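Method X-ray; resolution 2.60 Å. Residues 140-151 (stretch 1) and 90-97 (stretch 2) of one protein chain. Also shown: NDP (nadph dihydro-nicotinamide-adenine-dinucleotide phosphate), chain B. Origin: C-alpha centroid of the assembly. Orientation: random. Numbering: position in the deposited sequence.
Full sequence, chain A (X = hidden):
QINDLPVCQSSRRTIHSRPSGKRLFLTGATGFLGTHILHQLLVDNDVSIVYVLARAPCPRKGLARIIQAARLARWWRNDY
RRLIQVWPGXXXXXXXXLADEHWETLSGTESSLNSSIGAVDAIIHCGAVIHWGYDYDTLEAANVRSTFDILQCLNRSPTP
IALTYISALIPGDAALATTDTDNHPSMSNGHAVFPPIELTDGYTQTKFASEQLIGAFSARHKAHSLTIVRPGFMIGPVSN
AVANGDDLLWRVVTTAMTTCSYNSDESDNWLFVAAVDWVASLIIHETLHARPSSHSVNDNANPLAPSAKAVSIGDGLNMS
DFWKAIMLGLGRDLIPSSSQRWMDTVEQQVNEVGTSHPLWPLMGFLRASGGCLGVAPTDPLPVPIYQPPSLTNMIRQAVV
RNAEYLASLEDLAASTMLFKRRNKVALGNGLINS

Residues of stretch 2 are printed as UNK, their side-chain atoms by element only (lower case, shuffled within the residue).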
# COMPACT_ATOMS: atom_id res chain seq x y z
N GLU A 140 -19.51 -22.62 -17.07
CA GLU A 140 -20.63 -21.72 -17.29
C GLU A 140 -21.61 -21.77 -16.12
O GLU A 140 -21.94 -20.74 -15.52
CB GLU A 140 -21.31 -22.09 -18.61
CG GLU A 140 -22.25 -21.05 -19.26
CD GLU A 140 -23.72 -21.21 -18.89
OE1 GLU A 140 -24.12 -22.32 -18.49
OE2 GLU A 140 -24.48 -20.23 -19.06
N ALA A 141 -22.06 -22.97 -15.77
CA ALA A 141 -22.97 -23.11 -14.64
C ALA A 141 -22.31 -22.66 -13.35
O ALA A 141 -22.94 -21.97 -12.53
CB ALA A 141 -23.45 -24.56 -14.53
N ALA A 142 -21.05 -23.02 -13.14
CA ALA A 142 -20.40 -22.70 -11.88
C ALA A 142 -20.07 -21.21 -11.79
O ALA A 142 -20.27 -20.58 -10.75
CB ALA A 142 -19.15 -23.56 -11.71
N ASN A 143 -19.60 -20.62 -12.89
CA ASN A 143 -19.28 -19.20 -12.85
C ASN A 143 -20.50 -18.34 -13.21
O ASN A 143 -20.91 -17.48 -12.44
CB ASN A 143 -18.08 -18.90 -13.75
CG ASN A 143 -16.83 -19.61 -13.28
OD1 ASN A 143 -16.73 -20.02 -12.12
ND2 ASN A 143 -15.83 -19.69 -14.15
N VAL A 144 -21.10 -18.58 -14.38
CA VAL A 144 -22.05 -17.61 -14.92
C VAL A 144 -23.49 -17.85 -14.47
O VAL A 144 -24.25 -16.88 -14.33
CB VAL A 144 -21.94 -17.58 -16.45
CG1 VAL A 144 -22.82 -16.46 -17.04
CG2 VAL A 144 -20.50 -17.47 -16.89
N ARG A 145 -23.90 -19.10 -14.28
CA ARG A 145 -25.25 -19.38 -13.79
C ARG A 145 -25.42 -18.86 -12.37
O ARG A 145 -26.45 -18.25 -12.03
CB ARG A 145 -25.51 -20.89 -13.83
CG ARG A 145 -26.86 -21.40 -13.31
CD ARG A 145 -27.97 -21.30 -14.33
NE ARG A 145 -29.15 -21.99 -13.83
CZ ARG A 145 -30.32 -22.09 -14.47
NH1 ARG A 145 -30.47 -21.55 -15.67
NH2 ARG A 145 -31.33 -22.74 -13.91
N SER A 146 -24.42 -19.12 -11.53
CA SER A 146 -24.29 -18.54 -10.21
C SER A 146 -24.54 -17.03 -10.26
O SER A 146 -25.30 -16.50 -9.44
CB SER A 146 -22.90 -18.89 -9.65
OG SER A 146 -21.86 -18.43 -10.49
N THR A 147 -23.96 -16.36 -11.26
CA THR A 147 -24.17 -14.92 -11.40
C THR A 147 -25.62 -14.63 -11.77
O THR A 147 -26.24 -13.71 -11.22
CB THR A 147 -23.19 -14.33 -12.44
OG1 THR A 147 -21.83 -14.64 -12.08
CG2 THR A 147 -23.33 -12.81 -12.54
N PHE A 148 -26.17 -15.41 -12.70
CA PHE A 148 -27.57 -15.29 -13.09
C PHE A 148 -28.48 -15.53 -11.90
O PHE A 148 -29.42 -14.76 -11.65
CB PHE A 148 -27.87 -16.27 -14.21
CG PHE A 148 -29.29 -16.21 -14.74
CD1 PHE A 148 -29.68 -15.20 -15.62
CD2 PHE A 148 -30.23 -17.15 -14.35
CE1 PHE A 148 -30.96 -15.14 -16.09
CE2 PHE A 148 -31.52 -17.09 -14.82
CZ PHE A 148 -31.89 -16.09 -15.69
N ASP A 149 -28.23 -16.60 -11.15
CA ASP A 149 -29.00 -16.86 -9.94
C ASP A 149 -28.96 -15.66 -9.00
O ASP A 149 -29.97 -15.34 -8.35
CB ASP A 149 -28.47 -18.12 -9.25
CG ASP A 149 -28.71 -19.40 -10.05
OD1 ASP A 149 -29.74 -19.48 -10.76
OD2 ASP A 149 -27.86 -20.31 -9.98
N ILE A 150 -27.80 -14.97 -8.94
CA ILE A 150 -27.55 -13.90 -7.97
C ILE A 150 -28.38 -12.65 -8.28
O ILE A 150 -28.91 -12.01 -7.37
CB ILE A 150 -26.03 -13.59 -7.88
CG1 ILE A 150 -25.33 -14.51 -6.88
CG2 ILE A 150 -25.73 -12.14 -7.53
CD1 ILE A 150 -23.88 -14.46 -7.01
N LEU A 151 -28.47 -12.25 -9.55
CA LEU A 151 -29.33 -11.12 -9.88
C LEU A 151 -30.80 -11.44 -9.62
O LEU A 151 -31.57 -10.58 -9.19
CB LEU A 151 -29.15 -10.67 -11.32
CG LEU A 151 -27.77 -10.15 -11.69
CD1 LEU A 151 -27.87 -9.62 -13.11
CD2 LEU A 151 -27.29 -9.08 -10.69
N UNK A 90 -22.80 -25.18 -4.08
CA UNK A 90 -21.98 -25.50 -5.25
C UNK A 90 -22.42 -24.61 -6.40
O UNK A 90 -23.57 -24.65 -6.84
o UNK A 90 -20.84 -28.63 -6.86
c UNK A 90 -21.11 -27.41 -6.73
c UNK A 90 -22.07 -26.99 -5.60
o UNK A 90 -20.56 -26.54 -7.45
N UNK A 91 -21.47 -23.82 -6.89
CA UNK A 91 -21.74 -22.87 -7.95
C UNK A 91 -22.37 -23.55 -9.15
O UNK A 91 -23.21 -22.96 -9.84
c UNK A 91 -20.41 -22.19 -8.32
c UNK A 91 -19.57 -21.43 -7.26
c UNK A 91 -20.25 -20.18 -6.75
c UNK A 91 -18.20 -21.06 -7.80
N UNK A 92 -22.00 -24.81 -9.41
CA UNK A 92 -22.48 -25.51 -10.60
C UNK A 92 -23.99 -25.72 -10.54
O UNK A 92 -24.70 -25.47 -11.53
o UNK A 92 -20.36 -26.63 -10.96
c UNK A 92 -21.75 -26.84 -10.76
N UNK A 93 -24.50 -26.16 -9.40
CA UNK A 93 -25.90 -26.52 -9.29
C UNK A 93 -26.80 -25.29 -9.39
O UNK A 93 -26.35 -24.16 -9.17
c UNK A 93 -25.50 -28.63 -7.87
c UNK A 93 -25.87 -29.36 -6.59
c UNK A 93 -26.17 -27.26 -7.98
n UNK A 93 -25.27 -30.53 -6.39
o UNK A 93 -26.66 -28.87 -5.78
N UNK A 94 -28.07 -25.49 -9.72
CA UNK A 94 -29.01 -24.37 -9.68
C UNK A 94 -29.15 -23.85 -8.26
O UNK A 94 -29.10 -24.61 -7.29
c UNK A 94 -30.32 -24.98 -10.17
c UNK A 94 -28.70 -26.71 -10.24
c UNK A 94 -29.92 -26.19 -10.94
N UNK A 95 -29.27 -22.52 -8.17
CA UNK A 95 -29.47 -21.87 -6.86
C UNK A 95 -28.18 -21.94 -6.05
O UNK A 95 -28.27 -21.88 -4.81
c UNK A 95 -30.63 -22.59 -6.16
c UNK A 95 -32.36 -21.32 -7.61
n UNK A 95 -33.03 -22.05 -5.66
c UNK A 95 -34.06 -21.44 -6.22
n UNK A 95 -33.67 -20.98 -7.41
c UNK A 95 -31.96 -22.01 -6.52
N UNK A 96 -27.06 -22.21 -6.73
CA UNK A 96 -25.66 -22.33 -6.22
C UNK A 96 -25.48 -23.61 -5.38
O UNK A 96 -24.43 -23.72 -4.72
c UNK A 96 -25.51 -18.62 -5.08
c UNK A 96 -25.24 -21.09 -5.43
c UNK A 96 -24.48 -19.46 -7.18
c UNK A 96 -25.51 -19.75 -6.10
N UNK A 97 -26.40 -24.56 -5.49
CA UNK A 97 -26.37 -25.79 -4.68
C UNK A 97 -27.01 -25.56 -3.32
O UNK A 97 -26.90 -26.44 -2.47
PA NDP B . -8.95 -21.90 -5.91
O1A NDP B . -8.88 -22.07 -7.40
O2A NDP B . -9.13 -23.11 -5.03
O5B NDP B . -10.03 -20.70 -5.43
C5B NDP B . -11.20 -20.86 -6.15
C4B NDP B . -12.40 -20.78 -5.19
O4B NDP B . -13.58 -21.23 -5.91
C3B NDP B . -12.16 -21.66 -3.97
O3B NDP B . -12.73 -21.05 -2.87
C2B NDP B . -12.99 -22.97 -4.27
O2B NDP B . -13.50 -23.58 -3.17
C1B NDP B . -14.15 -22.32 -5.17
N9A NDP B . -14.75 -23.32 -6.14
C8A NDP B . -14.14 -23.98 -7.22
N7A NDP B . -14.98 -24.82 -7.88
C5A NDP B . -16.20 -24.69 -7.18
C6A NDP B . -17.47 -25.28 -7.36
N6A NDP B . -17.70 -26.19 -8.37
N1A NDP B . -18.52 -24.99 -6.53
C2A NDP B . -18.23 -24.09 -5.53
N3A NDP B . -17.11 -23.44 -5.24
C4A NDP B . -16.07 -23.76 -6.10
O3 NDP B . -7.46 -21.25 -5.47
PN NDP B . -6.96 -20.17 -6.56
O1N NDP B . -5.78 -19.45 -6.03
O2N NDP B . -6.93 -20.76 -7.96
O5D NDP B . -8.17 -18.79 -6.79
C5D NDP B . -8.48 -18.08 -5.59
C4D NDP B . -8.63 -16.50 -5.83
O4D NDP B . -7.38 -15.92 -6.24
C3D NDP B . -9.66 -16.17 -6.95
O3D NDP B . -10.69 -15.38 -6.41
C2D NDP B . -8.89 -15.37 -8.05
O2D NDP B . -9.52 -14.15 -8.40
C1D NDP B . -7.59 -15.02 -7.37
N1N NDP B . -6.33 -15.22 -8.23
C2N NDP B . -5.20 -15.48 -7.52
C3N NDP B . -4.02 -15.72 -8.09
C7N NDP B . -2.99 -15.89 -7.09
O7N NDP B . -3.09 -16.51 -6.04
N7N NDP B . -1.86 -15.17 -7.34
C4N NDP B . -3.81 -15.76 -9.61
C5N NDP B . -5.05 -15.31 -10.34
C6N NDP B . -6.22 -15.06 -9.68
P2B NDP B . -12.56 -25.11 -2.63
O1X NDP B . -13.28 -25.39 -1.35
O2X NDP B . -12.78 -26.08 -3.79
O3X NDP B . -11.21 -24.46 -2.53

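Position 90 carries four side-chain atoms, two carbons with two oxygens on the second. This carboxylate makes no contact with the helix of stretch 1; one oxygen instead accepts a hydrogen bond from N6A of the NADPH adenine. The residue is Asp90, and its OD1 lies 3.0 Å from NDP N6A.

Position 91 has four carbons forked at the second, and its CB points toward the helix. That CB lies 3.9 Å from Ala142 CB and 2.9 Å from Ala142 O. A fork at the second carbon identifies Leu91, with chi1 m and chi2 t. Its backbone N also approaches the adenine, 3.2 Å from NDP N1A.

At position 92 there is one carbon and then one oxygen, the latter 3.4 Å from Ala142 CB. The single terminal oxygen makes this Ser92. Its N donates to Asp90 OD1 at 3.0 Å, so the carboxylate that receives the adenine amino group also holds the turn of the loop.

Position 93 bears three carbons, the third carrying an oxygen and a nitrogen. This extended amide points its CB away from the helix and reaches nothing on it: Gln93.

Three carbons at position 94 close a ring onto the backbone nitrogen, which defines Pro94. Its CB lies 4.5 Å from Arg145 NH2, at the edge of the guanidinium, a loose contact on the exposed side of the interface.

Position 95 shows one carbon followed by a five-membered ring of three carbons and two nitrogens, hence His95. Its CB points away, yet the ring end comes nearer, its edge facing Asp149 OD1. The backbone is the polar partner here: His95 N donates a weak hydrogen bond to Asp149 OD2 at 3.2 Å.

Position 96 again has four carbons forked at the second, with the end of the side chain approaching Ile150. It is Leu96, whose CD1 lies 4.5 Å from Ile150 CG1.

Position 97 has no side-chain atoms and is Gly97. Its phi of 84° favours glycine, and an ideal CB would fall 2.4 Å from Asp90 N.

The contact rests mainly on close packing of an irregular loop against one helix. The loop comes nearest at small Ala142, whose CA is 3.7 Å from Ser92 CA; Ala142 CA also makes a CA-H...O contact with Leu91 O at 3.5 Å. Further along, Asp149 accepts the one hydrogen bond between the stretches, a weak one. The opening residues of the same loop meet the adenine, linking the cofactor site to the helix.

Stretch 2, residues 90-97: DLSQPHLG
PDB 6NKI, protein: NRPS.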